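Local coordinates for protein fructosyl amine: oxygen oxidoreductase (Aspergillus fumigatus, PDB 3DJE) that oxidatively deglycates fructosyl amino acids as a fructosamine oxidase (amadoriase), using a covalently attached FAD as its cofactor, at residues S330-C335 against E426-Q431; P306-T311 against H422-W427. One frame throughout, in Å; residues are numbered along the deposited sequence.

Contact 1 of 2, residues S330-C335 against E426-Q431; sequences SFARIC and EWTNVQ. With FAD (flavin-adenine dinucleotide), chain C.
The indole of Trp427 meets Ile334 with its edge: CG2 of Ile334 lies in the plane of the ring, 3.8 Å from CZ3, and the two side chains cross at about a right angle. The other aromatic ring, that of Phe331, has water 1 in plane at its edge and meets the ring of His240 edge-to-face. A third flat group, the Arg333 guanidinium, carries CB of Cys335 over one face, toward the rim. Trp427 has further partners, a cation-pi contact with Lys302 and the ring of Phe421.

Val430 does most of the remaining touching. Its CG1, anti to the backbone N (chi1 -175°), presses on the backbone at the start of the strand, 3.5 Å from Phe331 N, while CG2 reaches CB of Ala332 at 4.1 Å. Strand 331-339 pairs antiparallel with strand 232-242 in the large mixed sheet, and the 426-431 loop, without regular structure, passes beside it in the C-terminal part of the chain. Water 1 bridges the backbones, donating to Ser330 O at 2.7 Å and to Gln431 O at 2.9 Å. Water 2 accepts from Ala332 N at 3.0 Å and lies within donating distance of Gln431 O, though how its protons are shared is not settled. The loop is also held by Gln304, whose side chain bonds to Thr428 OG1 and Val430 O.

Ala332 and Ile334 send their CB atoms toward the loop, whereas Arg333 points away and gives NH1 to the carbonyl oxygens of Ser46 and Asn49. Two residues beyond Arg333, SG of Cys335, anti to its backbone N (chi1 169°), is covalently bonded to the flavin methyl carbon C8M of FAD at 1.7 Å, the 8alpha-S-cysteinyl thioether known from the MSOX/MTOX family.

Contact 2 of 2, residues P306-T311 against H422-W427; sequences PKEAET and HDVKEW
A single beta bridge ties the loop after strand 419-420 to the N-terminus of helix 307-320, with Pro306 at the N-cap position facing Trp427, their CA atoms 4.3 Å apart. The first helical amide, Lys307 N, donates to Glu426 O at 2.9 Å in a nearly straight bond (169° at the hydrogen), the donor standing above the carbonyl plane. The same oxygen also takes a weaker CA-H...O contact from Pro306 CA.

Pro306 packs against two side chains that also touch each other. Its CD lies 3.7 Å from Trp427 CZ3, the proline and indole side by side and pointing the same way, and its CB lies 3.7 Å from Val424 CG1. That CG1, anti to the backbone N (chi1 179°), also sits over one face of the indole, toward the rim. Tyr284 of strand 274-289 touches both Pro306 and Val424, and its OH bonds to Glu308 OE2.

At the exposed margin the aliphatic part of Lys307 crosses Glu426. Beyond CG the lysine chain bends at chi2 and chi3; CG itself, anti to the carbonyl carbon (chi1 -74°), packs 3.7 Å from Glu426 CB.

Contacts 1 and 2 use successive parts of one C-terminal loop; of the two residues they share, Trp427 touches in both, whereas Glu426 takes part in contact 2 alone. Their other sides, strand 331-339 and helix 307-320, follow each other in the chain. Contact 1 is partly buried, with the strand side largely interior and running on to the flavin linkage. Contact 2 lies at the surface, away from the annotated sites. Their chemistry differs accordingly: water links the backbones in contact 1, whereas a direct amide-to-carbonyl bond joins the loop to the helix start in contact 2. The two contacts touch where Thr428 CG2 packs 3.6 Å from Glu310 OE1.

Contact 1 of 2, residues S330-C335 against E426-Q431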
loop_
_atom_site.group_PDB
_atom_site.type_symbol
_atom_site.label_atom_id
_atom_site.label_comp_id
_atom_site.label_asym_id
_atom_site.label_seq_id
_atom_site.Cartn_x
_atom_site.Cartn_y
_atom_site.Cartn_z
ATOM N N SER A 330 -15.695 3.099 14.580
ATOM C CA SER A 330 -16.099 4.438 14.131
ATOM C C SER A 330 -15.955 4.593 12.613
ATOM O O SER A 330 -16.498 5.535 12.026
ATOM C CB SER A 330 -15.265 5.505 14.824
ATOM O OG SER A 330 -13.895 5.288 14.544
ATOM N N PHE A 331 -15.196 3.682 11.998
ATOM C CA PHE A 331 -14.940 3.688 10.558
ATOM C C PHE A 331 -14.459 2.297 10.158
ATOM O O PHE A 331 -13.803 1.615 10.946
ATOM C CB PHE A 331 -13.881 4.752 10.204
ATOM C CG PHE A 331 -13.538 4.807 8.728
ATOM C CD1 PHE A 331 -14.451 5.302 7.808
ATOM C CD2 PHE A 331 -12.296 4.358 8.270
ATOM C CE1 PHE A 331 -14.150 5.351 6.430
ATOM C CE2 PHE A 331 -11.984 4.395 6.912
ATOM C CZ PHE A 331 -12.908 4.890 5.988
ATOM N N ALA A 332 -14.799 1.892 8.939
ATOM C CA ALA A 332 -14.330 0.626 8.369
ATOM C C ALA A 332 -14.312 0.690 6.855
ATOM O O ALA A 332 -15.215 1.270 6.237
ATOM C CB ALA A 332 -15.220 -0.537 8.826
ATOM N N ARG A 333 -13.298 0.080 6.248
ATOM C CA ARG A 333 -13.283 -0.046 4.795
ATOM C C ARG A 333 -12.406 -1.176 4.298
ATOM O O ARG A 333 -11.523 -1.665 5.009
ATOM C CB ARG A 333 -12.850 1.257 4.113
ATOM C CG ARG A 333 -11.337 1.506 4.056
ATOM C CD ARG A 333 -11.138 2.640 3.092
ATOM N NE ARG A 333 -9.765 3.150 2.953
ATOM C CZ ARG A 333 -9.040 3.009 1.844
ATOM N NH1 ARG A 333 -7.842 3.567 1.764
ATOM N NH2 ARG A 333 -9.515 2.318 0.808
ATOM N N ILE A 334 -12.663 -1.569 3.059
ATOM C CA ILE A 334 -11.716 -2.412 2.325
ATOM C C ILE A 334 -10.726 -1.518 1.546
ATOM O O ILE A 334 -11.035 -0.366 1.185
ATOM C CB ILE A 334 -12.426 -3.435 1.424
ATOM C CG1 ILE A 334 -13.179 -2.742 0.280
ATOM C CG2 ILE A 334 -13.400 -4.305 2.292
ATOM C CD1 ILE A 334 -13.814 -3.724 -0.730
ATOM N N CYS A 335 -9.542 -2.066 1.308
ATOM C CA CYS A 335 -8.423 -1.321 0.771
ATOM C C CYS A 335 -7.709 -2.238 -0.222
ATOM O O CYS A 335 -7.350 -3.370 0.131
ATOM C CB CYS A 335 -7.511 -0.988 1.958
ATOM S SG CYS A 335 -5.885 -0.336 1.574
ATOM N N GLU A 426 -22.285 -11.177 4.661
ATOM C CA GLU A 426 -22.651 -10.165 5.637
ATOM C C GLU A 426 -21.516 -9.170 5.810
ATOM O O GLU A 426 -20.349 -9.562 5.888
ATOM C CB GLU A 426 -22.986 -10.814 6.989
ATOM C CG GLU A 426 -24.247 -11.674 6.976
ATOM C CD GLU A 426 -24.437 -12.443 8.269
ATOM O OE1 GLU A 426 -24.788 -11.811 9.294
ATOM O OE2 GLU A 426 -24.235 -13.679 8.262
ATOM N N TRP A 427 -21.884 -7.896 5.863
ATOM C CA TRP A 427 -20.931 -6.806 6.071
ATOM C C TRP A 427 -21.278 -6.038 7.338
ATOM O O TRP A 427 -22.393 -6.151 7.867
ATOM C CB TRP A 427 -20.960 -5.860 4.873
ATOM C CG TRP A 427 -20.494 -6.478 3.596
ATOM C CD1 TRP A 427 -21.192 -7.338 2.784
ATOM C CD2 TRP A 427 -19.230 -6.260 2.953
ATOM N NE1 TRP A 427 -20.433 -7.678 1.688
ATOM C CE2 TRP A 427 -19.223 -7.033 1.768
ATOM C CE3 TRP A 427 -18.096 -5.496 3.272
ATOM C CZ2 TRP A 427 -18.130 -7.058 0.896
ATOM C CZ3 TRP A 427 -17.012 -5.523 2.408
ATOM C CH2 TRP A 427 -17.036 -6.295 1.232
ATOM N N THR A 428 -20.321 -5.252 7.830
ATOM C CA THR A 428 -20.567 -4.341 8.950
ATOM C C THR A 428 -21.553 -3.215 8.579
ATOM O O THR A 428 -21.893 -3.040 7.405
ATOM C CB THR A 428 -19.238 -3.736 9.475
ATOM O OG1 THR A 428 -18.558 -3.090 8.390
ATOM C CG2 THR A 428 -18.345 -4.834 10.048
ATOM N N ASN A 429 -22.002 -2.462 9.586
ATOM C CA ASN A 429 -22.987 -1.383 9.423
ATOM C C ASN A 429 -22.473 -0.084 10.042
ATOM O O ASN A 429 -23.195 0.642 10.736
ATOM C CB ASN A 429 -24.335 -1.796 10.054
ATOM C CG ASN A 429 -25.399 -0.692 9.978
ATOM O OD1 ASN A 429 -25.619 -0.082 8.921
ATOM N ND2 ASN A 429 -26.057 -0.428 11.110
ATOM N N VAL A 430 -21.206 0.211 9.773
ATOM C CA VAL A 430 -20.550 1.378 10.344
ATOM C C VAL A 430 -20.954 2.647 9.581
ATOM O O VAL A 430 -21.216 2.596 8.380
ATOM C CB VAL A 430 -19.001 1.194 10.348
ATOM C CG1 VAL A 430 -18.320 2.353 11.055
ATOM C CG2 VAL A 430 -18.620 -0.129 11.019
ATOM N N GLN A 431 -21.009 3.768 10.298
ATOM C CA GLN A 431 -21.280 5.082 9.720
ATOM C C GLN A 431 -20.357 5.386 8.531
ATOM O O GLN A 431 -19.160 5.080 8.571
ATOM C CB GLN A 431 -21.083 6.151 10.793
ATOM C CG GLN A 431 -21.388 7.560 10.331
ATOM C CD GLN A 431 -22.869 7.846 10.332
ATOM O OE1 GLN A 431 -23.501 7.922 9.277
ATOM N NE2 GLN A 431 -23.441 7.993 11.525
HETATM P PA FAD C . -3.252 3.604 -5.054
HETATM O O1A FAD C . -2.610 4.502 -4.087
HETATM O O2A FAD C . -4.408 2.773 -4.598
HETATM O O5B FAD C . -3.649 4.542 -6.264
HETATM C C5B FAD C . -4.413 4.086 -7.383
HETATM C C4B FAD C . -5.104 5.320 -7.978
HETATM O O4B FAD C . -5.657 4.835 -9.216
HETATM C C3B FAD C . -6.293 5.701 -7.065
HETATM O O3B FAD C . -6.161 7.045 -6.576
HETATM C C2B FAD C . -7.487 5.551 -8.022
HETATM O O2B FAD C . -8.494 6.592 -7.824
HETATM C C1B FAD C . -6.799 5.610 -9.415
HETATM N N9A FAD C . -7.776 5.116 -10.433
HETATM C C8A FAD C . -8.638 4.082 -10.340
HETATM N N7A FAD C . -9.377 4.027 -11.468
HETATM C C5A FAD C . -8.978 5.028 -12.266
HETATM C C6A FAD C . -9.376 5.479 -13.529
HETATM N N6A FAD C . -10.379 4.855 -14.190
HETATM N N1A FAD C . -8.751 6.547 -14.063
HETATM C C2A FAD C . -7.765 7.177 -13.412
HETATM N N3A FAD C . -7.363 6.775 -12.202
HETATM C C4A FAD C . -7.958 5.707 -11.618
HETATM N N1 FAD C . 2.178 -0.217 2.458
HETATM C C2 FAD C . 3.234 0.146 3.292
HETATM O O2 FAD C . 4.319 0.511 2.836
HETATM N N3 FAD C . 3.052 0.085 4.674
HETATM C C4 FAD C . 1.854 -0.338 5.239
HETATM O O4 FAD C . 1.728 -0.375 6.470
HETATM C C4X FAD C . 0.806 -0.719 4.387
HETATM N N5 FAD C . -0.403 -1.163 4.919
HETATM C C5X FAD C . -1.488 -1.368 4.072
HETATM C C6 FAD C . -2.738 -1.605 4.637
HETATM C C7 FAD C . -3.852 -1.767 3.823
HETATM C C7M FAD C . -5.200 -2.051 4.502
HETATM C C8 FAD C . -3.730 -1.666 2.438
HETATM C C8M FAD C . -4.987 -1.770 1.542
HETATM C C9 FAD C . -2.472 -1.409 1.876
HETATM C C9A FAD C . -1.345 -1.246 2.691
HETATM N N10 FAD C . -0.065 -1.001 2.155
HETATM C C10 FAD C . 0.982 -0.651 3.007
HETATM C "C1'" FAD C . 0.169 -1.090 0.707
HETATM C "C2'" FAD C . 0.083 0.301 0.078
HETATM O "O2'" FAD C . -1.031 1.026 0.644
HETATM C "C3'" FAD C . -0.083 0.159 -1.432
HETATM O "O3'" FAD C . 0.881 -0.795 -1.925
HETATM C "C4'" FAD C . 0.155 1.482 -2.168
HETATM O "O4'" FAD C . -0.521 2.569 -1.536
HETATM C "C5'" FAD C . -0.353 1.344 -3.608
HETATM O "O5'" FAD C . -0.087 2.557 -4.331
HETATM P P FAD C . -0.587 2.714 -5.846
HETATM O O1P FAD C . -0.101 1.548 -6.642
HETATM O O2P FAD C . -0.234 4.093 -6.242
HETATM O O3P FAD C . -2.190 2.620 -5.761
HETATM O O HOH W 1 -17.244 6.846 9.788
HETATM O O HOH W 2 -17.327 2.899 7.799
#

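Contact 2 of 2, residues P306-T311 against H422-W427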
loop_
_atom_site.group_PDB
_atom_site.type_symbol
_atom_site.label_atom_id
_atom_site.label_comp_id
_atom_site.label_asym_id
_atom_site.label_seq_id
_atom_site.Cartn_x
_atom_site.Cartn_y
_atom_site.Cartn_z
ATOM N N PRO A 306 -16.216 -7.211 5.736
ATOM C CA PRO A 306 -16.981 -8.447 6.000
ATOM C C PRO A 306 -17.108 -8.719 7.493
ATOM O O PRO A 306 -16.183 -8.426 8.253
ATOM C CB PRO A 306 -16.119 -9.533 5.346
ATOM C CG PRO A 306 -15.371 -8.805 4.251
ATOM C CD PRO A 306 -15.048 -7.477 4.875
ATOM N N LYS A 307 -18.235 -9.295 7.916
ATOM C CA LYS A 307 -18.416 -9.618 9.326
ATOM C C LYS A 307 -17.331 -10.556 9.854
ATOM O O LYS A 307 -16.911 -10.422 11.000
ATOM C CB LYS A 307 -19.822 -10.172 9.588
ATOM C CG LYS A 307 -20.910 -9.098 9.534
ATOM C CD LYS A 307 -21.187 -8.479 10.901
ATOM C CE LYS A 307 -22.243 -9.278 11.668
ATOM N NZ LYS A 307 -22.650 -8.624 12.950
ATOM N N GLU A 308 -16.860 -11.481 9.016
ATOM C CA GLU A 308 -15.788 -12.390 9.422
ATOM C C GLU A 308 -14.507 -11.610 9.755
ATOM O O GLU A 308 -13.766 -11.986 10.677
ATOM C CB GLU A 308 -15.538 -13.472 8.369
ATOM C CG GLU A 308 -15.114 -12.946 7.009
ATOM C CD GLU A 308 -14.498 -14.009 6.122
ATOM O OE1 GLU A 308 -14.121 -15.098 6.640
ATOM O OE2 GLU A 308 -14.390 -13.747 4.905
ATOM N N ALA A 309 -14.281 -10.512 9.023
ATOM C CA ALA A 309 -13.137 -9.624 9.289
ATOM C C ALA A 309 -13.283 -8.900 10.620
ATOM O O ALA A 309 -12.325 -8.811 11.391
ATOM C CB ALA A 309 -12.932 -8.631 8.134
ATOM N N GLU A 310 -14.483 -8.397 10.904
ATOM C CA GLU A 310 -14.779 -7.864 12.228
ATOM C C GLU A 310 -14.455 -8.874 13.335
ATOM O O GLU A 310 -13.864 -8.513 14.347
ATOM C CB GLU A 310 -16.237 -7.440 12.346
ATOM C CG GLU A 310 -16.637 -7.078 13.770
ATOM C CD GLU A 310 -18.041 -6.493 13.864
ATOM O OE1 GLU A 310 -18.875 -6.794 12.983
ATOM O OE2 GLU A 310 -18.314 -5.737 14.822
ATOM N N THR A 311 -14.861 -10.129 13.150
ATOM C CA THR A 311 -14.584 -11.172 14.150
ATOM C C THR A 311 -13.076 -11.331 14.376
ATOM O O THR A 311 -12.618 -11.427 15.518
ATOM C CB THR A 311 -15.247 -12.506 13.735
ATOM O OG1 THR A 311 -16.651 -12.276 13.610
ATOM C CG2 THR A 311 -15.015 -13.597 14.774
ATOM N N HIS A 422 -17.035 -12.769 -3.206
ATOM C CA HIS A 422 -18.240 -13.513 -3.607
ATOM C C HIS A 422 -18.709 -14.474 -2.512
ATOM O O HIS A 422 -19.882 -14.859 -2.483
ATOM C CB HIS A 422 -18.021 -14.267 -4.924
ATOM C CG HIS A 422 -17.922 -13.367 -6.117
ATOM N ND1 HIS A 422 -16.718 -12.889 -6.591
ATOM C CD2 HIS A 422 -18.879 -12.842 -6.920
ATOM C CE1 HIS A 422 -16.937 -12.115 -7.640
ATOM N NE2 HIS A 422 -18.239 -12.070 -7.861
ATOM N N ASP A 423 -17.791 -14.860 -1.627
ATOM C CA ASP A 423 -18.101 -15.740 -0.491
ATOM C C ASP A 423 -18.620 -14.981 0.729
ATOM O O ASP A 423 -19.088 -15.592 1.694
ATOM C CB ASP A 423 -16.873 -16.567 -0.093
ATOM C CG ASP A 423 -16.382 -17.481 -1.207
ATOM O OD1 ASP A 423 -17.140 -17.758 -2.162
ATOM O OD2 ASP A 423 -15.220 -17.931 -1.126
ATOM N N VAL A 424 -18.536 -13.652 0.686
ATOM C CA VAL A 424 -18.989 -12.809 1.793
ATOM C C VAL A 424 -20.488 -12.565 1.686
ATOM O O VAL A 424 -20.970 -12.100 0.649
ATOM C CB VAL A 424 -18.222 -11.457 1.839
ATOM C CG1 VAL A 424 -18.738 -10.577 2.982
ATOM C CG2 VAL A 424 -16.728 -11.711 1.982
ATOM N N LYS A 425 -21.201 -12.879 2.769
ATOM C CA LYS A 425 -22.664 -12.757 2.848
ATOM C C LYS A 425 -23.141 -11.609 3.738
ATOM O O LYS A 425 -24.275 -11.133 3.603
ATOM C CB LYS A 425 -23.271 -14.072 3.362
ATOM C CG LYS A 425 -23.776 -15.024 2.273
ATOM C CD LYS A 425 -22.653 -15.739 1.520
ATOM C CE LYS A 425 -23.074 -16.051 0.086
ATOM N NZ LYS A 425 -22.063 -16.860 -0.638
ATOM N N GLU A 426 -22.285 -11.177 4.661
ATOM C CA GLU A 426 -22.651 -10.165 5.637
ATOM C C GLU A 426 -21.516 -9.170 5.810
ATOM O O GLU A 426 -20.349 -9.562 5.888
ATOM C CB GLU A 426 -22.986 -10.814 6.989
ATOM C CG GLU A 426 -24.247 -11.674 6.976
ATOM C CD GLU A 426 -24.437 -12.443 8.269
ATOM O OE1 GLU A 426 -24.788 -11.811 9.294
ATOM O OE2 GLU A 426 -24.235 -13.679 8.262
ATOM N N TRP A 427 -21.884 -7.896 5.863
ATOM C CA TRP A 427 -20.931 -6.806 6.071
ATOM C C TRP A 427 -21.278 -6.038 7.338
ATOM O O TRP A 427 -22.393 -6.151 7.867
ATOM C CB TRP A 427 -20.960 -5.860 4.873
ATOM C CG TRP A 427 -20.494 -6.478 3.596
ATOM C CD1 TRP A 427 -21.192 -7.338 2.784
ATOM C CD2 TRP A 427 -19.230 -6.260 2.953
ATOM N NE1 TRP A 427 -20.433 -7.678 1.688
ATOM C CE2 TRP A 427 -19.223 -7.033 1.768
ATOM C CE3 TRP A 427 -18.096 -5.496 3.272
ATOM C CZ2 TRP A 427 -18.130 -7.058 0.896
ATOM C CZ3 TRP A 427 -17.012 -5.523 2.408
ATOM C CH2 TRP A 427 -17.036 -6.295 1.232
#